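Local atomic coordinates of ditrans,polycis-undecaprenyl-diphosphate synthase ((2E,6E)-farnesyl-diphosphate specific) (Acinetobacter baumannii, PDB entry 6ACS), a protein that probably builds undecaprenyl diphosphate, the lipid carrier precursor for bacterial cell-wall polysaccharides, by adding isopentenyl diphosphate units stepwise to farnesyl diphosphate. Residues C49-F60 with E127-V135. Sequence-based numbering, arbitrary orientation.
Sequences CVKTGVRALTVF and EAMTLTIAV
Thr130 N and Thr132 N donate to Arg55 O and Leu57 O. Leu57 N and Val59 N donate to Thr130 O and Thr132 O. Ala134 N closes the series on Val59 O at 3.0 Å. These five backbone hydrogen bonds pair strands 56-60 and 129-134 in parallel.

Apolar contacts fill the face that carries Leu57 and Val59. Met129 reaches from its strand to helix 42-52. Its chain runs extended through chi1 (-172°) and brings SD to Cys49 CB at 3.4 Å. A bend at chi3 (80°) then turns CE onto Val50 CG2 at 3.7 Å. Leu57 and Leu131 lie side by side and touch through CD2 and CD1, 3.9 Å apart. Val59 CG2 presses on Ile133 CD1 at 3.5 Å, a tight fit for two methyl carbons.

The other face carries Thr58 and Thr132, which lie side by side. Their chi1 angles nearly match, which turns both hydroxyls the same way, toward one shared water. This water bonds both OG1 atoms, at 2.8 Å from Thr58 OG1 and 2.7 Å from Thr132 OG1, and donates to Thr130 O. Thr58 OG1 also bonds His12 NE2. A second water links Arg55 O to Thr130 OG1. Further along this face, Phe60 CD1 lies 4.2 Å from Ala134 CB. The Phe60 ring stacks on Phe196 and lies near Arg186 and Ser194, predicted substrate-binding residues.

Strand 56-61 is flanked by strands 12-17 and 129-134. The pair forms part of the central parallel sheet of the cis-prenyltransferase fold.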
loop_
_atom_site.group_PDB
_atom_site.type_symbol
_atom_site.label_atom_id
_atom_site.label_comp_id
_atom_site.label_asym_id
_atom_site.label_seq_id
_atom_site.Cartn_x
_atom_site.Cartn_y
_atom_site.Cartn_z
ATOM N N CYS B 49 17.190 -15.162 -6.919
ATOM C CA CYS B 49 16.410 -14.308 -7.809
ATOM C C CYS B 49 16.999 -14.319 -9.214
ATOM O O CYS B 49 16.264 -14.407 -10.202
ATOM C CB CYS B 49 16.341 -12.883 -7.257
ATOM S SG CYS B 49 15.264 -12.752 -5.801
ATOM N N VAL B 50 18.325 -14.201 -9.320
ATOM C CA VAL B 50 18.951 -14.199 -10.640
ATOM C C VAL B 50 18.733 -15.533 -11.341
ATOM O O VAL B 50 18.412 -15.579 -12.536
ATOM C CB VAL B 50 20.455 -13.894 -10.515
ATOM C CG1 VAL B 50 21.175 -14.303 -11.789
ATOM C CG2 VAL B 50 20.687 -12.429 -10.211
ATOM N N LYS B 51 18.854 -16.642 -10.599
ATOM C CA LYS B 51 18.706 -17.967 -11.207
ATOM C C LYS B 51 17.274 -18.262 -11.641
ATOM O O LYS B 51 17.060 -19.135 -12.495
ATOM C CB LYS B 51 19.195 -19.043 -10.236
ATOM C CG LYS B 51 20.703 -19.004 -10.027
ATOM C CD LYS B 51 21.150 -20.001 -8.985
ATOM C CE LYS B 51 21.166 -21.413 -9.535
ATOM N NZ LYS B 51 21.796 -22.366 -8.572
ATOM N N THR B 52 16.282 -17.648 -10.997
ATOM C CA THR B 52 14.885 -17.894 -11.340
ATOM C C THR B 52 14.306 -16.866 -12.306
ATOM O O THR B 52 13.130 -16.967 -12.670
ATOM C CB THR B 52 14.032 -17.989 -10.071
ATOM O OG1 THR B 52 14.192 -16.797 -9.292
ATOM C CG2 THR B 52 14.481 -19.172 -9.248
ATOM N N GLY B 53 15.052 -15.831 -12.657
ATOM C CA GLY B 53 14.552 -14.897 -13.632
ATOM C C GLY B 53 13.779 -13.734 -13.054
ATOM O O GLY B 53 13.129 -13.017 -13.815
ATOM N N VAL B 54 13.830 -13.531 -11.737
ATOM C CA VAL B 54 13.229 -12.341 -11.137
ATOM C C VAL B 54 13.906 -11.108 -11.716
ATOM O O VAL B 54 15.136 -11.042 -11.796
ATOM C CB VAL B 54 13.377 -12.393 -9.609
ATOM C CG1 VAL B 54 12.847 -11.100 -8.958
ATOM C CG2 VAL B 54 12.672 -13.603 -9.034
ATOM N N ARG B 55 13.111 -10.123 -12.133
ATOM C CA ARG B 55 13.680 -8.947 -12.783
ATOM C C ARG B 55 14.155 -7.880 -11.803
ATOM O O ARG B 55 15.026 -7.072 -12.153
ATOM C CB ARG B 55 12.661 -8.318 -13.731
ATOM C CG ARG B 55 12.285 -9.233 -14.881
ATOM C CD ARG B 55 11.386 -8.531 -15.872
ATOM N NE ARG B 55 11.427 -9.175 -17.183
ATOM C CZ ARG B 55 12.327 -8.901 -18.125
ATOM N NH1 ARG B 55 13.274 -7.996 -17.904
ATOM N NH2 ARG B 55 12.282 -9.537 -19.290
ATOM N N ALA B 56 13.585 -7.836 -10.596
ATOM C CA ALA B 56 13.919 -6.789 -9.644
ATOM C C ALA B 56 13.758 -7.314 -8.225
ATOM O O ALA B 56 12.798 -8.022 -7.924
ATOM C CB ALA B 56 13.031 -5.553 -9.829
ATOM N N LEU B 57 14.706 -6.959 -7.371
ATOM C CA LEU B 57 14.664 -7.251 -5.941
ATOM C C LEU B 57 14.965 -5.957 -5.210
ATOM O O LEU B 57 16.003 -5.337 -5.464
ATOM C CB LEU B 57 15.691 -8.326 -5.567
ATOM C CG LEU B 57 15.887 -8.572 -4.076
ATOM C CD1 LEU B 57 14.597 -9.134 -3.454
ATOM C CD2 LEU B 57 17.068 -9.515 -3.880
ATOM N N THR B 58 14.061 -5.539 -4.325
ATOM C CA THR B 58 14.191 -4.270 -3.607
ATOM C C THR B 58 14.121 -4.536 -2.106
ATOM O O THR B 58 13.163 -5.162 -1.640
ATOM C CB THR B 58 13.079 -3.295 -4.038
ATOM O OG1 THR B 58 13.144 -3.100 -5.464
ATOM C CG2 THR B 58 13.197 -1.954 -3.299
ATOM N N VAL B 59 15.115 -4.064 -1.348
ATOM C CA VAL B 59 15.219 -4.432 0.062
ATOM C C VAL B 59 15.312 -3.194 0.950
ATOM O O VAL B 59 15.848 -2.148 0.559
ATOM C CB VAL B 59 16.413 -5.385 0.310
ATOM C CG1 VAL B 59 16.295 -6.605 -0.588
ATOM C CG2 VAL B 59 17.714 -4.667 0.110
ATOM N N PHE B 60 14.801 -3.347 2.173
ATOM C CA PHE B 60 14.603 -2.276 3.153
ATOM C C PHE B 60 15.054 -2.795 4.513
ATOM O O PHE B 60 14.434 -3.719 5.054
ATOM C CB PHE B 60 13.120 -1.927 3.223
ATOM C CG PHE B 60 12.777 -0.760 4.109
ATOM C CD1 PHE B 60 13.651 0.293 4.269
ATOM C CD2 PHE B 60 11.553 -0.724 4.769
ATOM C CE1 PHE B 60 13.307 1.378 5.069
ATOM C CE2 PHE B 60 11.201 0.355 5.572
ATOM C CZ PHE B 60 12.080 1.405 5.720
ATOM N N GLU B 127 22.180 -6.087 -17.115
ATOM C CA GLU B 127 20.792 -6.091 -17.548
ATOM C C GLU B 127 19.995 -7.319 -17.117
ATOM O O GLU B 127 18.848 -7.463 -17.548
ATOM C CB GLU B 127 20.753 -5.946 -19.073
ATOM C CG GLU B 127 21.565 -7.013 -19.793
ATOM C CD GLU B 127 20.736 -8.232 -20.163
ATOM O OE1 GLU B 127 19.491 -8.116 -20.200
ATOM O OE2 GLU B 127 21.328 -9.309 -20.398
ATOM N N ALA B 128 20.530 -8.196 -16.263
ATOM C CA ALA B 128 19.731 -9.372 -15.931
ATOM C C ALA B 128 18.767 -9.142 -14.775
ATOM O O ALA B 128 17.683 -9.738 -14.757
ATOM C CB ALA B 128 20.635 -10.554 -15.575
ATOM N N MET B 129 19.127 -8.292 -13.823
ATOM C CA MET B 129 18.273 -8.039 -12.669
ATOM C C MET B 129 18.706 -6.714 -12.076
ATOM O O MET B 129 19.855 -6.309 -12.243
ATOM C CB MET B 129 18.372 -9.148 -11.620
ATOM C CG MET B 129 17.356 -9.012 -10.501
ATOM S SD MET B 129 17.481 -10.334 -9.278
ATOM C CE MET B 129 18.865 -9.781 -8.286
ATOM N N THR B 130 17.769 -6.022 -11.433
ATOM C CA THR B 130 18.071 -4.820 -10.673
ATOM C C THR B 130 17.896 -5.109 -9.190
ATOM O O THR B 130 16.827 -5.557 -8.759
ATOM C CB THR B 130 17.183 -3.658 -11.098
ATOM O OG1 THR B 130 17.466 -3.339 -12.462
ATOM C CG2 THR B 130 17.445 -2.437 -10.211
ATOM N N LEU B 131 18.945 -4.853 -8.421
ATOM C CA LEU B 131 18.907 -4.901 -6.970
ATOM C C LEU B 131 18.857 -3.466 -6.449
ATOM O O LEU B 131 19.778 -2.681 -6.690
ATOM C CB LEU B 131 20.130 -5.639 -6.419
ATOM C CG LEU B 131 20.326 -5.579 -4.894
ATOM C CD1 LEU B 131 19.156 -6.235 -4.183
ATOM C CD2 LEU B 131 21.629 -6.262 -4.491
ATOM N N THR B 132 17.773 -3.116 -5.770
ATOM C CA THR B 132 17.603 -1.773 -5.229
ATOM C C THR B 132 17.696 -1.817 -3.713
ATOM O O THR B 132 17.011 -2.621 -3.064
ATOM C CB THR B 132 16.263 -1.173 -5.657
ATOM O OG1 THR B 132 16.235 -1.076 -7.090
ATOM C CG2 THR B 132 16.092 0.230 -5.045
ATOM N N ILE B 133 18.549 -0.956 -3.157
ATOM C CA ILE B 133 18.704 -0.789 -1.715
ATOM C C ILE B 133 18.036 0.523 -1.329
ATOM O O ILE B 133 18.379 1.596 -1.853
ATOM C CB ILE B 133 20.186 -0.792 -1.294
ATOM C CG1 ILE B 133 20.944 -1.967 -1.927
ATOM C CG2 ILE B 133 20.302 -0.736 0.223
ATOM C CD1 ILE B 133 20.418 -3.326 -1.588
ATOM N N ALA B 134 17.063 0.435 -0.424
ATOM C CA ALA B 134 16.339 1.606 0.053
ATOM C C ALA B 134 17.092 2.167 1.250
ATOM O O ALA B 134 17.267 1.474 2.256
ATOM C CB ALA B 134 14.896 1.236 0.409
ATOM N N VAL B 135 17.567 3.406 1.128
ATOM C CA VAL B 135 18.368 4.062 2.155
ATOM C C VAL B 135 17.712 5.397 2.466
ATOM O O VAL B 135 17.463 6.191 1.552
ATOM C CB VAL B 135 19.821 4.282 1.688
ATOM C CG1 VAL B 135 20.645 4.972 2.780
ATOM C CG2 VAL B 135 20.462 2.959 1.232
HETATM O O HOH W 1 16.955 -12.035 -13.273
HETATM O O HOH W 2 15.904 -5.188 -14.055
HETATM O O HOH W 3 14.860 -3.360 -7.668
#